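Local atomic coordinates of francisella virulence factor (Francisella novicida, PDB entry 5EVF), a protein that is of unknown biochemical function but is a virulence factor of Francisella, probably contributing to infection by the bacterium. Residues A[5-10]-A[45-50]; A[62-67]-A[96-101]. One frame throughout, in Å; residues are numbered along the deposited sequence.

Contact 1. Residues A[5-10]-A[45-50]; sequences ETKGVY and RTSTHV
Thr-6 and Thr-48 meet hydroxyl to hydroxyl across two antiparallel strands, with Thr-6 OG1 donating to Thr-48 OG1 at 2.6 Å. In both threonines OG1 sits beside the backbone N, anti to the carbonyl carbon (chi1 -61° in Thr-6). The Thr-6 methyl CG2 also lies 3.3 Å from Thr-48 OG1. Each hydroxyl has a further partner on helix 56-73, which packs against this face; for Thr-6 OG1 it is Lys-62 NZ. On the same face Thr-46 sets its CG2 over the CA of Gly-8, while its OG1 bonds to the backbone oxygen of Asn-63.

The other face carries Lys-7, Ser-47, Val-9 and Arg-45. Lys-7 is bent at chi2, chi3 and chi4, and leans across toward the partner strand, where CE comes 3.4 Å from Ser-47 OG, while NZ turns back to donate to Glu-5 O at 3.1 Å from well above that carbonyl's plane. A water gives Glu-5 O its second bond, at 2.7 Å, and joins it to His-49 by accepting from His-49 N and pairing with His-49 ND1. A single ordered water thus bridges the two segments beyond the last regular pair. Val-9 CG2 rests on Arg-45 CB at 3.9 Å, whereas the extended Arg-45 chain carries its guanidinium away from strand 6-10.

Reciprocal backbone bonds join Lys-7 to Ser-47 and Val-9 to Arg-45, the shortest being Val-9 N to Arg-45 O at 2.8 Å. Such pairs flanking the non-hydrogen-bonded Gly-8 and Thr-46 are the signature of regular antiparallel pairing, here attaching edge strand 6-12 to a five-stranded mixed sheet.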
loop_
_atom_site.group_PDB
_atom_site.type_symbol
_atom_site.label_atom_id
_atom_site.label_comp_id
_atom_site.label_asym_id
_atom_site.label_seq_id
_atom_site.Cartn_x
_atom_site.Cartn_y
_atom_site.Cartn_z
ATOM N N GLU A 5 7.056 -10.224 8.114
ATOM C CA GLU A 5 6.467 -8.986 8.597
ATOM C C GLU A 5 6.193 -8.033 7.444
ATOM O O GLU A 5 7.041 -7.843 6.568
ATOM C CB GLU A 5 7.409 -8.335 9.609
ATOM C CG GLU A 5 6.885 -7.035 10.197
ATOM C CD GLU A 5 7.865 -6.424 11.185
ATOM O OE1 GLU A 5 9.070 -6.749 11.101
ATOM O OE2 GLU A 5 7.429 -5.639 12.057
ATOM N N THR A 6 5.004 -7.439 7.437
ATOM C CA THR A 6 4.657 -6.386 6.492
ATOM C C THR A 6 4.652 -5.055 7.237
ATOM O O THR A 6 3.839 -4.854 8.142
ATOM C CB THR A 6 3.301 -6.650 5.838
ATOM O OG1 THR A 6 3.369 -7.894 5.127
ATOM C CG2 THR A 6 2.945 -5.518 4.860
ATOM N N LYS A 7 5.563 -4.162 6.858
ATOM C CA LYS A 7 5.709 -2.840 7.462
ATOM C C LYS A 7 4.898 -1.835 6.655
ATOM O O LYS A 7 4.745 -1.981 5.449
ATOM C CB LYS A 7 7.179 -2.404 7.453
ATOM C CG LYS A 7 8.121 -3.271 8.276
ATOM C CD LYS A 7 9.471 -3.382 7.587
ATOM C CE LYS A 7 9.349 -4.175 6.284
ATOM N NZ LYS A 7 9.229 -5.659 6.467
ATOM N N GLY A 8 4.385 -0.813 7.312
ATOM C CA GLY A 8 3.663 0.220 6.581
ATOM C C GLY A 8 3.861 1.589 7.183
ATOM O O GLY A 8 4.039 1.734 8.398
ATOM N N VAL A 9 3.815 2.617 6.323
ATOM C CA VAL A 9 3.867 4.007 6.761
ATOM C C VAL A 9 2.788 4.772 6.010
ATOM O O VAL A 9 2.436 4.437 4.878
ATOM C CB VAL A 9 5.254 4.657 6.536
ATOM C CG1 VAL A 9 6.332 3.983 7.380
ATOM C CG2 VAL A 9 5.639 4.634 5.078
ATOM N N TYR A 10 2.232 5.785 6.669
ATOM C CA TYR A 10 1.291 6.692 6.028
ATOM C C TYR A 10 1.919 8.075 6.015
ATOM O O TYR A 10 2.397 8.550 7.050
ATOM C CB TYR A 10 -0.053 6.729 6.751
ATOM C CG TYR A 10 -0.991 7.697 6.096
ATOM C CD1 TYR A 10 -1.591 7.380 4.893
ATOM C CD2 TYR A 10 -1.257 8.932 6.660
ATOM C CE1 TYR A 10 -2.439 8.262 4.272
ATOM C CE2 TYR A 10 -2.112 9.820 6.045
ATOM C CZ TYR A 10 -2.686 9.477 4.843
ATOM O OH TYR A 10 -3.544 10.347 4.199
ATOM N N ARG A 45 2.622 3.452 2.103
ATOM C CA ARG A 45 3.674 2.605 1.562
ATOM C C ARG A 45 3.812 1.399 2.469
ATOM O O ARG A 45 3.952 1.549 3.686
ATOM C CB ARG A 45 5.007 3.351 1.444
ATOM C CG ARG A 45 4.948 4.602 0.572
ATOM C CD ARG A 45 6.326 5.201 0.395
ATOM N NE ARG A 45 6.278 6.442 -0.377
ATOM C CZ ARG A 45 7.351 7.165 -0.675
ATOM N NH1 ARG A 45 8.556 6.770 -0.282
ATOM N NH2 ARG A 45 7.222 8.285 -1.377
ATOM N N THR A 46 3.741 0.202 1.889
ATOM C CA THR A 46 3.949 -1.008 2.672
ATOM C C THR A 46 5.014 -1.867 2.008
ATOM O O THR A 46 5.316 -1.716 0.824
ATOM C CB THR A 46 2.654 -1.816 2.840
ATOM O OG1 THR A 46 2.080 -2.080 1.557
ATOM C CG2 THR A 46 1.654 -1.036 3.649
ATOM N N SER A 47 5.588 -2.779 2.787
ATOM C CA SER A 47 6.600 -3.641 2.202
ATOM C C SER A 47 6.728 -4.911 3.027
ATOM O O SER A 47 6.521 -4.907 4.239
ATOM C CB SER A 47 7.944 -2.924 2.111
ATOM O OG SER A 47 8.471 -2.703 3.393
ATOM N N THR A 48 7.076 -5.997 2.343
ATOM C CA THR A 48 7.260 -7.311 2.948
ATOM C C THR A 48 8.504 -7.938 2.339
ATOM O O THR A 48 8.697 -7.870 1.127
ATOM C CB THR A 48 6.054 -8.217 2.678
ATOM O OG1 THR A 48 4.849 -7.532 3.030
ATOM C CG2 THR A 48 6.176 -9.552 3.446
ATOM N N HIS A 49 9.353 -8.545 3.168
ATOM C CA HIS A 49 10.520 -9.228 2.622
ATOM C C HIS A 49 10.104 -10.482 1.870
ATOM O O HIS A 49 9.087 -11.108 2.176
ATOM C CB HIS A 49 11.520 -9.594 3.724
ATOM C CG HIS A 49 12.373 -8.445 4.156
ATOM N ND1 HIS A 49 12.142 -7.743 5.320
ATOM C CD2 HIS A 49 13.440 -7.857 3.565
ATOM C CE1 HIS A 49 13.040 -6.780 5.434
ATOM N NE2 HIS A 49 13.839 -6.829 4.382
ATOM N N VAL A 50 10.915 -10.840 0.874
ATOM C CA VAL A 50 10.573 -11.934 -0.033
ATOM C C VAL A 50 10.766 -13.283 0.642
ATOM O O VAL A 50 9.894 -14.162 0.571
ATOM C CB VAL A 50 11.409 -11.827 -1.320
ATOM C CG1 VAL A 50 11.312 -13.117 -2.133
ATOM C CG2 VAL A 50 10.957 -10.617 -2.134
HETATM O O HOH W 1 9.583 -8.596 5.979
#

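Contact 2. Residues A[62-67]-A[96-101]; sequences KNLKEA and VQLRGY
The carbonyl oxygen of Val-96 is gripped by two donors, the side-chain ND2 of Asn-63 and the backbone N of Thr-48 on the adjacent strand. It thereby joins the two layers of an alpha+beta fold, in which helix 56-73 lies on one face of the mixed sheet. The bond from Asn-63 ND2 to Val-96 O measures 2.9 Å and arrives from above the carbonyl plane, with a C=O...N angle of 99°. That approach suits an oxygen already engaged in pairing within the sheet. Asn-63 CB points toward the strand, with CG anti to its own carbonyl carbon (chi1 -73°); from there ND2 reaches the oxygen. The other end of the amide is held too, because OD1 accepts from the hydroxyl of Thr-48; with both ends bonded, the flip of this buried group is fixed. ND2 also lies 3.5 Å from the methyl CG1 of Val-96.

Apolar contact takes over further along the helix. Leu-98 points at it, with CG anti to the backbone N, and its CB meets Asn-63 CB at 3.7 Å. Its two methyls then divide between helix positions one turn apart. Flanking strands contribute Thr-46 and Tyr-81, whose side chains also touch Leu-98. The segments diverge by 39°, and beyond this leucine Gly-100 brings no side chain to the interface. Leu-98 CD1 reaches the helix backbone at Leu-64 CA, 3.5 Å away, while CD2 lies 3.7 Å from Ala-67 CB.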
loop_
_atom_site.group_PDB
_atom_site.type_symbol
_atom_site.label_atom_id
_atom_site.label_comp_id
_atom_site.label_asym_id
_atom_site.label_seq_id
_atom_site.Cartn_x
_atom_site.Cartn_y
_atom_site.Cartn_z
ATOM N N LYS A 62 -0.608 -9.223 0.264
ATOM C CA LYS A 62 -0.254 -8.971 1.656
ATOM C C LYS A 62 0.020 -7.489 1.869
ATOM O O LYS A 62 -0.469 -6.883 2.829
ATOM C CB LYS A 62 0.980 -9.801 2.018
ATOM C CG LYS A 62 1.488 -9.647 3.451
ATOM C CD LYS A 62 1.063 -10.813 4.329
ATOM C CE LYS A 62 1.336 -10.534 5.805
ATOM N NZ LYS A 62 2.795 -10.422 6.137
ATOM N N ASN A 63 0.812 -6.893 0.974
ATOM C CA ASN A 63 1.053 -5.453 1.038
ATOM C C ASN A 63 -0.246 -4.666 0.925
ATOM O O ASN A 63 -0.447 -3.658 1.624
ATOM C CB ASN A 63 2.022 -5.020 -0.065
ATOM C CG ASN A 63 3.440 -5.452 0.201
ATOM O OD1 ASN A 63 3.821 -5.618 1.355
ATOM N ND2 ASN A 63 4.265 -5.525 -0.849
ATOM N N LEU A 64 -1.142 -5.104 0.044
ATOM C CA LEU A 64 -2.363 -4.340 -0.195
ATOM C C LEU A 64 -3.282 -4.375 1.019
ATOM O O LEU A 64 -3.876 -3.352 1.380
ATOM C CB LEU A 64 -3.088 -4.879 -1.437
ATOM C CG LEU A 64 -4.456 -4.259 -1.732
ATOM C CD1 LEU A 64 -4.334 -2.751 -1.946
ATOM C CD2 LEU A 64 -5.077 -4.949 -2.947
ATOM N N LYS A 65 -3.431 -5.540 1.656
ATOM C CA LYS A 65 -4.330 -5.601 2.807
ATOM C C LYS A 65 -3.834 -4.714 3.939
ATOM O O LYS A 65 -4.638 -4.048 4.604
ATOM C CB LYS A 65 -4.529 -7.045 3.273
ATOM C CG LYS A 65 -5.253 -7.852 2.190
ATOM C CD LYS A 65 -6.574 -8.432 2.670
ATOM C CE LYS A 65 -7.554 -8.572 1.488
ATOM N NZ LYS A 65 -8.970 -8.773 1.900
ATOM N N GLU A 66 -2.516 -4.668 4.160
ATOM C CA GLU A 66 -1.994 -3.748 5.168
ATOM C C GLU A 66 -2.205 -2.299 4.739
ATOM O O GLU A 66 -2.531 -1.436 5.563
ATOM C CB GLU A 66 -0.512 -4.040 5.438
ATOM C CG GLU A 66 0.101 -3.215 6.566
ATOM C CD GLU A 66 -0.577 -3.447 7.904
ATOM O OE1 GLU A 66 -1.099 -4.556 8.128
ATOM O OE2 GLU A 66 -0.597 -2.505 8.739
ATOM N N ALA A 67 -2.042 -2.012 3.449
ATOM C CA ALA A 67 -2.207 -0.633 2.991
ATOM C C ALA A 67 -3.645 -0.166 3.161
ATOM O O ALA A 67 -3.888 1.000 3.508
ATOM C CB ALA A 67 -1.759 -0.512 1.537
ATOM N N VAL A 96 9.261 -6.761 -1.522
ATOM C CA VAL A 96 8.208 -6.336 -2.430
ATOM C C VAL A 96 7.493 -5.183 -1.755
ATOM O O VAL A 96 7.181 -5.259 -0.564
ATOM C CB VAL A 96 7.235 -7.486 -2.729
ATOM C CG1 VAL A 96 6.050 -6.979 -3.531
ATOM C CG2 VAL A 96 7.958 -8.593 -3.473
ATOM N N GLN A 97 7.273 -4.100 -2.492
ATOM C CA GLN A 97 6.726 -2.896 -1.898
ATOM C C GLN A 97 5.413 -2.544 -2.574
ATOM O O GLN A 97 5.057 -3.086 -3.621
ATOM C CB GLN A 97 7.731 -1.749 -1.999
ATOM C CG GLN A 97 9.041 -2.114 -1.329
ATOM C CD GLN A 97 9.980 -0.943 -1.151
ATOM O OE1 GLN A 97 9.845 0.085 -1.814
ATOM N NE2 GLN A 97 10.950 -1.095 -0.251
ATOM N N LEU A 98 4.674 -1.653 -1.933
ATOM C CA LEU A 98 3.458 -1.113 -2.513
ATOM C C LEU A 98 3.476 0.386 -2.283
ATOM O O LEU A 98 3.843 0.842 -1.195
ATOM C CB LEU A 98 2.206 -1.742 -1.870
ATOM C CG LEU A 98 0.845 -1.170 -2.242
ATOM C CD1 LEU A 98 -0.202 -2.249 -2.062
ATOM C CD2 LEU A 98 0.494 0.012 -1.360
ATOM N N ARG A 99 3.070 1.140 -3.304
ATOM C CA ARG A 99 2.849 2.581 -3.205
ATOM C C ARG A 99 1.371 2.830 -3.439
ATOM O O ARG A 99 0.828 2.402 -4.465
ATOM C CB ARG A 99 3.693 3.328 -4.237
ATOM C CG ARG A 99 3.412 4.833 -4.340
ATOM C CD ARG A 99 4.101 5.569 -3.211
ATOM N NE ARG A 99 5.548 5.459 -3.299
ATOM C CZ ARG A 99 6.332 6.339 -3.927
ATOM N NH1 ARG A 99 5.822 7.429 -4.511
ATOM N NH2 ARG A 99 7.651 6.148 -3.965
ATOM N N GLY A 100 0.722 3.477 -2.489
ATOM C CA GLY A 100 -0.697 3.773 -2.602
ATOM C C GLY A 100 -0.919 5.254 -2.385
ATOM O O GLY A 100 -0.172 5.900 -1.649
ATOM N N TYR A 101 -1.886 5.799 -3.108
ATOM C CA TYR A 101 -2.318 7.177 -2.904
ATOM C C TYR A 101 -3.715 7.143 -2.319
ATOM O O TYR A 101 -4.578 6.416 -2.823
ATOM C CB TYR A 101 -2.273 7.966 -4.207
ATOM C CG TYR A 101 -0.837 8.161 -4.640
ATOM C CD1 TYR A 101 -0.169 9.326 -4.313
ATOM C CD2 TYR A 101 -0.146 7.169 -5.322
ATOM C CE1 TYR A 101 1.132 9.521 -4.661
ATOM C CE2 TYR A 101 1.189 7.358 -5.676
ATOM C CZ TYR A 101 1.807 8.547 -5.349
ATOM O OH TYR A 101 3.126 8.789 -5.677
#

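In the fold
From the N terminus the chain enters edge strand 6-12, then makes a long excursion through strand 27-30, which forms the opposite edge of the sheet, before strand 42-49 returns and contact 1 closes a loop of 34 residues. Helix 56-73 follows directly. Contact 2 opens on it and closes 28 residues later, after strand 78-84, when strand 95-103 settles beside 42-49. The two loops are thus in series, neither nested nor crossed, yet the contacts adjoin, with centres 7 Å apart. Contact 1 joins strand to strand, contact 2 helix to sheet; nearby, the Cys-60–Cys-83 disulfide also ties the helix to strand 78-84.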